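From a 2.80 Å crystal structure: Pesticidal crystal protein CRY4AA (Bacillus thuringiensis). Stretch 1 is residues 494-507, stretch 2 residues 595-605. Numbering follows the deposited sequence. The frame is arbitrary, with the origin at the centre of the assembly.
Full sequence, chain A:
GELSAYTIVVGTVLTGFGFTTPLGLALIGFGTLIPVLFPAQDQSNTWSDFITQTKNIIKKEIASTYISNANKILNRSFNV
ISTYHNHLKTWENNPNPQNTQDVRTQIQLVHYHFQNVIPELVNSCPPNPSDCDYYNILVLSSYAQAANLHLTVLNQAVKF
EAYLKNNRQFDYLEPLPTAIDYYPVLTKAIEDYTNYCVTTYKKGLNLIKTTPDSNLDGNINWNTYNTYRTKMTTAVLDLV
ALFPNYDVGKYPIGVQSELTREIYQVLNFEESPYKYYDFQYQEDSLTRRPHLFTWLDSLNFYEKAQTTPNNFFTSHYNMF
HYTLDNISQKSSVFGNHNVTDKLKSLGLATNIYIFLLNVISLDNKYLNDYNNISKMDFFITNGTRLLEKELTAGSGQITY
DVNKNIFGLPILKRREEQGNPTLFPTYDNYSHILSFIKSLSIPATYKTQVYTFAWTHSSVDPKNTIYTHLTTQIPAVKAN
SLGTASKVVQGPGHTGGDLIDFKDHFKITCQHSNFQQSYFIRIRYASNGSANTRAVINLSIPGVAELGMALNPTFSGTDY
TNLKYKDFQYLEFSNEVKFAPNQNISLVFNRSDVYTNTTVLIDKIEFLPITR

Stretch 1 (494-507) HTGGDLIDFKDHFK
Stretch 2 (595-605) YTNTTVLIDKI

Two segments about a hundred residues apart in sequence meet as a short antiparallel ladder. Strand 499-501 lies against strand 600-605, their N-to-C directions 152° apart and their axes approaching to 4.6 Å. The register is set by Ile500 opposite Ile602 (CA to CA 5.0 Å) and Asp501 opposite Leu601 (CA to CA 4.9 Å). Ile500 and Ile602 form the hydrogen-bonded pair: Ile500 N donates to Ile602 O at 3.1 Å, and Ile602 N returns to Ile500 O at 2.8 Å, both nearly straight. Ile500 O also receives a CA-H contact from Leu601 CA at 3.3 Å. Beyond this the ladder loosens. Phe502 N reaches Val600 O at 3.2 Å, but the bond is bent and weak, and the CA spacing of Phe502 and Val600 opens to 5.7 Å.

Backbone angles are extended through Leu499 (-128/162) and Ile500 (-97/132), then tighten at Asp501 (-93/83) and Phe502 (-62/102), where the strand gives way to a loop. Strand 600-605 is extended except at Asp603 (-100/-72). Ahead of it, a type I turn runs from Tyr595 to Thr598, closed by Thr598 N to Tyr595 O at 2.8 Å.

The main bump is Ile602, which has the largest area covered in this contact. With both chi angles m, it shares a sheet face with Ile500 (chi1 m, chi2 t), their CB atoms 4.1 Å apart. Two aromatic residues help form its hollow: Phe502 CB lies 3.9 Å from Ile602 CG1, and Phe506 CZ lies 4.1 Å from Ile602 CG2. Phe502 has chi1 t and chi2 31°, so its CB points toward the other stretch while the ring end leads away; Phe506 has chi1 p and chi2 82°. Both rings meet the isoleucine obliquely.

The other face carries Asp501 and Leu601. Leu601 (m, t) places CD2 4.0 Å from Asp501 CA, while its CB lies 4.0 Å from Leu499 CD1. Leu499 (m, t) points toward the partner strand and also fits CD2 3.4 Å from Asp603 OD1. Asp501, chi1 t, is linked to Thr599 through a water that lies 3.0 Å from Asp501 OD2 and 2.6 Å from Thr599 OG1. A long salt bridge, Lys503 NZ to Asp501 OD1 at 3.7 Å, adds charge pairing within the first stretch.

At the end of the ladder where the first stretch enters its strand and the second has passed Ile602, polar groups close the contact. Lys604 (m, m, t, m) brings its ammonium back to Asp603 OD1 at 2.5 Å, a salt bridge, and from there NZ donates to Thr495 O at 2.8 Å. Thr495, chi1 p, turns OG1 to Gly497 O at 2.7 Å, while its CB packs 3.6 Å from Asp603 OD1. Gly496 (86/-2) allows the loop to bend where a CB would jam against the preceding carbonyl. A water bridges Asp498 O at 2.9 Å and Asp603 O at 3.1 Å, extending the connection beyond the direct strand pairing.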

ATOM      1  N   HIS A 494      -4.696  -5.521   6.140  1.00 24.99           N
ATOM      2  CA  HIS A 494      -3.751  -6.465   5.561  1.00 25.08           C
ATOM      3  C   HIS A 494      -4.011  -6.893   4.115  1.00 25.73           C
ATOM      4  O   HIS A 494      -3.324  -7.774   3.598  1.00 26.34           O
ATOM      5  CB  HIS A 494      -3.679  -7.697   6.465  1.00 25.44           C
ATOM      6  CG  HIS A 494      -5.016  -8.293   6.778  1.00 24.34           C
ATOM      7  ND1 HIS A 494      -5.637  -9.205   5.952  1.00 24.24           N
ATOM      8  CD2 HIS A 494      -5.864  -8.081   7.810  1.00 22.90           C
ATOM      9  CE1 HIS A 494      -6.810  -9.531   6.464  1.00 23.56           C
ATOM     10  NE2 HIS A 494      -6.973  -8.863   7.592  1.00 23.06           N
ATOM     11  N   THR A 495      -4.987  -6.282   3.453  1.00 25.69           N
ATOM     12  CA  THR A 495      -5.272  -6.655   2.073  1.00 25.51           C
ATOM     13  C   THR A 495      -4.590  -5.723   1.075  1.00 25.75           C
ATOM     14  O   THR A 495      -4.639  -5.950  -0.135  1.00 25.43           O
ATOM     15  CB  THR A 495      -6.785  -6.665   1.793  1.00 26.08           C
ATOM     16  OG1 THR A 495      -7.340  -5.383   2.111  1.00 26.27           O
ATOM     17  CG2 THR A 495      -7.472  -7.745   2.618  1.00 25.38           C
ATOM     18  N   GLY A 496      -3.950  -4.676   1.580  1.00 24.77           N
ATOM     19  CA  GLY A 496      -3.269  -3.748   0.701  1.00 25.07           C
ATOM     20  C   GLY A 496      -4.154  -2.646   0.156  1.00 25.68           C
ATOM     21  O   GLY A 496      -3.678  -1.767  -0.569  1.00 27.51           O
ATOM     22  N   GLY A 497      -5.438  -2.685   0.501  1.00 24.40           N
ATOM     23  CA  GLY A 497      -6.363  -1.674   0.027  1.00 23.15           C
ATOM     24  C   GLY A 497      -7.790  -1.990   0.414  1.00 23.69           C
ATOM     25  O   GLY A 497      -8.031  -2.924   1.169  1.00 23.63           O
ATOM     26  N   ASP A 498      -8.743  -1.233  -0.117  1.00 24.50           N
ATOM     27  CA  ASP A 498     -10.149  -1.441   0.210  1.00 26.35           C
ATOM     28  C   ASP A 498     -10.809  -2.631  -0.481  1.00 25.90           C
ATOM     29  O   ASP A 498     -10.220  -3.253  -1.377  1.00 25.45           O
ATOM     30  CB  ASP A 498     -10.931  -0.167  -0.095  1.00 29.86           C
ATOM     31  CG  ASP A 498     -10.339   1.045   0.596  1.00 34.58           C
ATOM     32  OD1 ASP A 498      -9.906   0.905   1.761  1.00 35.58           O
ATOM     33  OD2 ASP A 498     -10.309   2.135  -0.014  1.00 37.00           O
ATOM     34  N   LEU A 499     -12.039  -2.931  -0.062  1.00 23.84           N
ATOM     35  CA  LEU A 499     -12.808  -4.049  -0.605  1.00 23.79           C
ATOM     36  C   LEU A 499     -14.197  -3.616  -1.073  1.00 24.79           C
ATOM     37  O   LEU A 499     -14.700  -2.564  -0.678  1.00 26.63           O
ATOM     38  CB  LEU A 499     -12.995  -5.128   0.460  1.00 23.57           C
ATOM     39  CG  LEU A 499     -11.874  -5.448   1.444  1.00 23.82           C
ATOM     40  CD1 LEU A 499     -12.454  -6.232   2.609  1.00 23.43           C
ATOM     41  CD2 LEU A 499     -10.772  -6.229   0.753  1.00 25.10           C
ATOM     42  N   ILE A 500     -14.820  -4.448  -1.902  1.00 24.65           N
ATOM     43  CA  ILE A 500     -16.164  -4.182  -2.412  1.00 23.46           C
ATOM     44  C   ILE A 500     -17.200  -4.913  -1.570  1.00 24.04           C
ATOM     45  O   ILE A 500     -17.048  -6.107  -1.292  1.00 22.56           O
ATOM     46  CB  ILE A 500     -16.352  -4.677  -3.880  1.00 21.88           C
ATOM     47  CG1 ILE A 500     -15.605  -3.772  -4.860  1.00 19.36           C
ATOM     48  CG2 ILE A 500     -17.835  -4.709  -4.236  1.00 17.93           C
ATOM     49  CD1 ILE A 500     -15.831  -4.164  -6.315  1.00 17.59           C
ATOM     50  N   ASP A 501     -18.243  -4.186  -1.169  1.00 25.97           N
ATOM     51  CA  ASP A 501     -19.352  -4.744  -0.394  1.00 26.94           C
ATOM     52  C   ASP A 501     -20.355  -5.135  -1.481  1.00 27.03           C
ATOM     53  O   ASP A 501     -21.280  -4.389  -1.795  1.00 28.00           O
ATOM     54  CB  ASP A 501     -19.956  -3.676   0.528  1.00 28.53           C
ATOM     55  CG  ASP A 501     -20.794  -4.271   1.660  1.00 32.18           C
ATOM     56  OD1 ASP A 501     -21.556  -5.236   1.402  1.00 33.00           O
ATOM     57  OD2 ASP A 501     -20.698  -3.764   2.806  1.00 30.42           O
ATOM     58  N   PHE A 502     -20.138  -6.307  -2.062  1.00 27.14           N
ATOM     59  CA  PHE A 502     -20.947  -6.831  -3.156  1.00 27.42           C
ATOM     60  C   PHE A 502     -22.418  -7.076  -2.821  1.00 29.00           C
ATOM     61  O   PHE A 502     -22.761  -8.078  -2.194  1.00 31.23           O
ATOM     62  CB  PHE A 502     -20.293  -8.120  -3.658  1.00 25.29           C
ATOM     63  CG  PHE A 502     -20.779  -8.582  -5.001  1.00 25.47           C
ATOM     64  CD1 PHE A 502     -21.198  -7.670  -5.963  1.00 24.71           C
ATOM     65  CD2 PHE A 502     -20.763  -9.939  -5.326  1.00 25.85           C
ATOM     66  CE1 PHE A 502     -21.592  -8.103  -7.234  1.00 24.49           C
ATOM     67  CE2 PHE A 502     -21.155 -10.380  -6.595  1.00 24.82           C
ATOM     68  CZ  PHE A 502     -21.570  -9.458  -7.548  1.00 23.79           C
ATOM     69  N   LYS A 503     -23.285  -6.162  -3.250  1.00 29.17           N
ATOM     70  CA  LYS A 503     -24.724  -6.295  -3.013  1.00 30.32           C
ATOM     71  C   LYS A 503     -25.492  -6.670  -4.298  1.00 30.07           C
ATOM     72  O   LYS A 503     -26.368  -7.542  -4.282  1.00 29.60           O
ATOM     73  CB  LYS A 503     -25.284  -4.986  -2.437  1.00 31.53           C
ATOM     74  CG  LYS A 503     -25.637  -5.029  -0.953  1.00 32.01           C
ATOM     75  CD  LYS A 503     -24.440  -5.407  -0.099  1.00 35.55           C
ATOM     76  CE  LYS A 503     -24.792  -5.498   1.386  1.00 36.70           C
ATOM     77  NZ  LYS A 503     -25.025  -4.173   2.030  1.00 37.35           N
ATOM     78  N   ASP A 504     -25.157  -6.015  -5.405  1.00 28.54           N
ATOM     79  CA  ASP A 504     -25.821  -6.270  -6.675  1.00 29.39           C
ATOM     80  C   ASP A 504     -24.876  -6.707  -7.791  1.00 29.20           C
ATOM     81  O   ASP A 504     -24.755  -7.894  -8.107  1.00 29.02           O
ATOM     82  CB  ASP A 504     -26.582  -5.018  -7.128  1.00 31.03           C
ATOM     83  CG  ASP A 504     -25.820  -3.727  -6.840  1.00 33.43           C
ATOM     84  OD1 ASP A 504     -24.571  -3.748  -6.853  1.00 33.91           O
ATOM     85  OD2 ASP A 504     -26.471  -2.682  -6.615  1.00 33.29           O
ATOM     86  N   HIS A 505     -24.205  -5.732  -8.388  1.00 28.43           N
ATOM     87  CA  HIS A 505     -23.287  -5.996  -9.478  1.00 27.57           C
ATOM     88  C   HIS A 505     -22.114  -5.020  -9.453  1.00 27.15           C
ATOM     89  O   HIS A 505     -22.149  -4.015  -8.747  1.00 26.93           O
ATOM     90  CB  HIS A 505     -24.027  -5.830 -10.793  1.00 27.65           C
ATOM     91  CG  HIS A 505     -24.633  -4.470 -10.961  1.00 28.16           C
ATOM     92  ND1 HIS A 505     -25.734  -4.054 -10.245  1.00 28.86           N
ATOM     93  CD2 HIS A 505     -24.274  -3.421 -11.738  1.00 28.08           C
ATOM     94  CE1 HIS A 505     -26.028  -2.809 -10.574  1.00 27.60           C
ATOM     95  NE2 HIS A 505     -25.156  -2.401 -11.478  1.00 27.48           N
ATOM     96  N   PHE A 506     -21.076  -5.336 -10.223  1.00 26.29           N
ATOM     97  CA  PHE A 506     -19.899  -4.481 -10.362  1.00 25.10           C
ATOM     98  C   PHE A 506     -19.083  -5.067 -11.496  1.00 24.30           C
ATOM     99  O   PHE A 506     -19.055  -6.281 -11.662  1.00 24.03           O
ATOM    100  CB  PHE A 506     -19.093  -4.391  -9.046  1.00 24.45           C
ATOM    101  CG  PHE A 506     -18.248  -5.603  -8.726  1.00 23.94           C
ATOM    102  CD1 PHE A 506     -16.997  -5.777  -9.310  1.00 24.22           C
ATOM    103  CD2 PHE A 506     -18.681  -6.541  -7.789  1.00 23.34           C
ATOM    104  CE1 PHE A 506     -16.188  -6.867  -8.958  1.00 24.35           C
ATOM    105  CE2 PHE A 506     -17.885  -7.634  -7.431  1.00 21.62           C
ATOM    106  CZ  PHE A 506     -16.639  -7.795  -8.014  1.00 23.93           C
ATOM    107  N   LYS A 507     -18.456  -4.207 -12.298  1.00 23.68           N
ATOM    108  CA  LYS A 507     -17.657  -4.677 -13.429  1.00 22.43           C
ATOM    109  C   LYS A 507     -16.239  -4.135 -13.507  1.00 22.97           C
ATOM    110  O   LYS A 507     -16.002  -2.933 -13.417  1.00 24.91           O
ATOM    111  CB  LYS A 507     -18.370  -4.370 -14.741  1.00 21.19           C
ATOM    112  CG  LYS A 507     -17.584  -4.766 -15.988  1.00 20.09           C
ATOM    113  CD  LYS A 507     -16.911  -3.569 -16.634  1.00 17.00           C
ATOM    114  CE  LYS A 507     -17.932  -2.611 -17.180  1.00 17.17           C
ATOM    115  NZ  LYS A 507     -17.325  -1.285 -17.433  1.00 20.49           N
ATOM    116  N   TYR A 595     -30.577 -13.528   0.120  1.00 35.39           N
ATOM    117  CA  TYR A 595     -30.037 -13.263   1.449  1.00 37.38           C
ATOM    118  C   TYR A 595     -29.336 -11.915   1.633  1.00 37.69           C
ATOM    119  O   TYR A 595     -28.135 -11.854   1.906  1.00 38.20           O
ATOM    120  CB  TYR A 595     -29.108 -14.418   1.826  1.00 38.40           C
ATOM    121  CG  TYR A 595     -29.744 -15.759   1.529  1.00 40.76           C
ATOM    122  CD1 TYR A 595     -29.227 -16.599   0.544  1.00 41.23           C
ATOM    123  CD2 TYR A 595     -30.913 -16.157   2.186  1.00 41.34           C
ATOM    124  CE1 TYR A 595     -29.863 -17.798   0.215  1.00 42.35           C
ATOM    125  CE2 TYR A 595     -31.553 -17.347   1.868  1.00 41.90           C
ATOM    126  CZ  TYR A 595     -31.029 -18.164   0.880  1.00 43.28           C
ATOM    127  OH  TYR A 595     -31.683 -19.331   0.544  1.00 42.95           O
ATOM    128  N   THR A 596     -30.112 -10.841   1.518  1.00 38.48           N
ATOM    129  CA  THR A 596     -29.601  -9.478   1.644  1.00 39.57           C
ATOM    130  C   THR A 596     -28.779  -9.229   2.897  1.00 40.84           C
ATOM    131  O   THR A 596     -27.885  -8.387   2.887  1.00 41.89           O
ATOM    132  CB  THR A 596     -30.738  -8.437   1.623  1.00 39.45           C
ATOM    133  OG1 THR A 596     -31.528  -8.563   2.812  1.00 39.81           O
ATOM    134  CG2 THR A 596     -31.624  -8.642   0.407  1.00 39.29           C
ATOM    135  N   ASN A 597     -29.076  -9.943   3.979  1.00 41.66           N
ATOM    136  CA  ASN A 597     -28.323  -9.751   5.210  1.00 41.44           C
ATOM    137  C   ASN A 597     -26.960 -10.436   5.213  1.00 40.60           C
ATOM    138  O   ASN A 597     -26.125 -10.157   6.079  1.00 41.92           O
ATOM    139  CB  ASN A 597     -29.141 -10.202   6.421  1.00 43.34           C
ATOM    140  CG  ASN A 597     -30.225  -9.203   6.790  1.00 45.72           C
ATOM    141  OD1 ASN A 597     -30.060  -7.992   6.595  1.00 45.26           O
ATOM    142  ND2 ASN A 597     -31.334  -9.699   7.340  1.00 45.47           N
ATOM    143  N   THR A 598     -26.723 -11.326   4.253  1.00 37.73           N
ATOM    144  CA  THR A 598     -25.430 -11.994   4.181  1.00 35.03           C
ATOM    145  C   THR A 598     -24.428 -11.084   3.478  1.00 32.96           C
ATOM    146  O   THR A 598     -24.465 -10.930   2.264  1.00 30.80           O
ATOM    147  CB  THR A 598     -25.519 -13.328   3.426  1.00 35.10           C
ATOM    148  OG1 THR A 598     -26.404 -14.205   4.126  1.00 35.95           O
ATOM    149  CG2 THR A 598     -24.155 -13.989   3.340  1.00 33.94           C
ATOM    150  N   THR A 599     -23.546 -10.473   4.265  1.00 32.18           N
ATOM    151  CA  THR A 599     -22.518  -9.568   3.754  1.00 31.19           C
ATOM    152  C   THR A 599     -21.386 -10.325   3.076  1.00 31.11           C
ATOM    153  O   THR A 599     -20.866 -11.299   3.618  1.00 33.21           O
ATOM    154  CB  THR A 599     -21.888  -8.724   4.888  1.00 30.82           C
ATOM    155  OG1 THR A 599     -22.865  -7.824   5.429  1.00 30.52           O
ATOM    156  CG2 THR A 599     -20.704  -7.933   4.364  1.00 29.61           C
ATOM    157  N   VAL A 600     -21.004  -9.864   1.890  1.00 30.03           N
ATOM    158  CA  VAL A 600     -19.912 -10.472   1.135  1.00 27.42           C
ATOM    159  C   VAL A 600     -18.902  -9.380   0.796  1.00 25.95           C
ATOM    160  O   VAL A 600     -19.255  -8.348   0.223  1.00 24.71           O
ATOM    161  CB  VAL A 600     -20.419 -11.118  -0.178  1.00 27.41           C
ATOM    162  CG1 VAL A 600     -19.242 -11.664  -0.985  1.00 27.50           C
ATOM    163  CG2 VAL A 600     -21.395 -12.237   0.142  1.00 26.20           C
ATOM    164  N   LEU A 601     -17.647  -9.594   1.171  1.00 25.00           N
ATOM    165  CA  LEU A 601     -16.615  -8.613   0.881  1.00 24.73           C
ATOM    166  C   LEU A 601     -15.648  -9.166  -0.161  1.00 24.41           C
ATOM    167  O   LEU A 601     -14.936 -10.136   0.086  1.00 23.93           O
ATOM    168  CB  LEU A 601     -15.873  -8.234   2.162  1.00 25.81           C
ATOM    169  CG  LEU A 601     -16.750  -7.602   3.249  1.00 28.57           C
ATOM    170  CD1 LEU A 601     -15.906  -7.297   4.472  1.00 29.91           C
ATOM    171  CD2 LEU A 601     -17.399  -6.328   2.727  1.00 29.19           C
ATOM    172  N   ILE A 602     -15.647  -8.552  -1.339  1.00 23.78           N
ATOM    173  CA  ILE A 602     -14.773  -8.987  -2.419  1.00 23.40           C
ATOM    174  C   ILE A 602     -13.419  -8.308  -2.344  1.00 22.79           C
ATOM    175  O   ILE A 602     -13.324  -7.083  -2.416  1.00 22.45           O
ATOM    176  CB  ILE A 602     -15.370  -8.666  -3.798  1.00 22.85           C
ATOM    177  CG1 ILE A 602     -16.639  -9.483  -4.031  1.00 21.47           C
ATOM    178  CG2 ILE A 602     -14.350  -8.968  -4.868  1.00 23.01           C
ATOM    179  CD1 ILE A 602     -16.399 -10.960  -4.147  1.00 20.29           C
ATOM    180  N   ASP A 603     -12.370  -9.115  -2.230  1.00 22.76           N
ATOM    181  CA  ASP A 603     -11.009  -8.603  -2.146  1.00 21.82           C
ATOM    182  C   ASP A 603     -10.237  -8.669  -3.467  1.00 20.98           C
ATOM    183  O   ASP A 603     -10.000  -7.640  -4.107  1.00 19.54           O
ATOM    184  CB  ASP A 603     -10.258  -9.365  -1.052  1.00 24.46           C
ATOM    185  CG  ASP A 603      -8.796  -9.006  -0.990  1.00 27.24           C
ATOM    186  OD1 ASP A 603      -8.470  -7.808  -1.161  1.00 28.02           O
ATOM    187  OD2 ASP A 603      -7.980  -9.924  -0.757  1.00 27.65           O
ATOM    188  N   LYS A 604      -9.859  -9.875  -3.880  1.00 19.89           N
ATOM    189  CA  LYS A 604      -9.088 -10.047  -5.108  1.00 19.77           C
ATOM    190  C   LYS A 604      -9.742 -10.988  -6.127  1.00 19.94           C
ATOM    191  O   LYS A 604     -10.398 -11.966  -5.764  1.00 19.90           O
ATOM    192  CB  LYS A 604      -7.692 -10.607  -4.786  1.00 20.38           C
ATOM    193  CG  LYS A 604      -6.944  -9.978  -3.618  1.00 19.57           C
ATOM    194  CD  LYS A 604      -6.253  -8.687  -3.989  1.00 21.25           C
ATOM    195  CE  LYS A 604      -5.302  -8.225  -2.875  1.00 24.45           C
ATOM    196  NZ  LYS A 604      -5.965  -7.944  -1.553  1.00 23.36           N
ATOM    197  N   ILE A 605      -9.547 -10.680  -7.406  1.00 20.06           N
ATOM    198  CA  ILE A 605     -10.054 -11.509  -8.503  1.00 19.53           C
ATOM    199  C   ILE A 605      -8.778 -12.132  -9.041  1.00 20.20           C
ATOM    200  O   ILE A 605      -7.850 -11.419  -9.422  1.00 20.90           O
ATOM    201  CB  ILE A 605     -10.685 -10.675  -9.632  1.00 17.06           C
ATOM    202  CG1 ILE A 605     -11.727  -9.707  -9.070  1.00 15.79           C
ATOM    203  CG2 ILE A 605     -11.296 -11.599 -10.652  1.00 13.18           C
ATOM    204  CD1 ILE A 605     -12.874 -10.363  -8.340  1.00 12.90           C
TER
HETATM  205  O   HOH W   1     -10.536  -4.586  -3.955  1.00 30.07           O
HETATM  206  O   HOH W   2      -8.035  -5.305  -0.743  1.00 44.61           O
HETATM  207  O   HOH W   3     -22.517  -5.377   4.491  1.00 62.77           O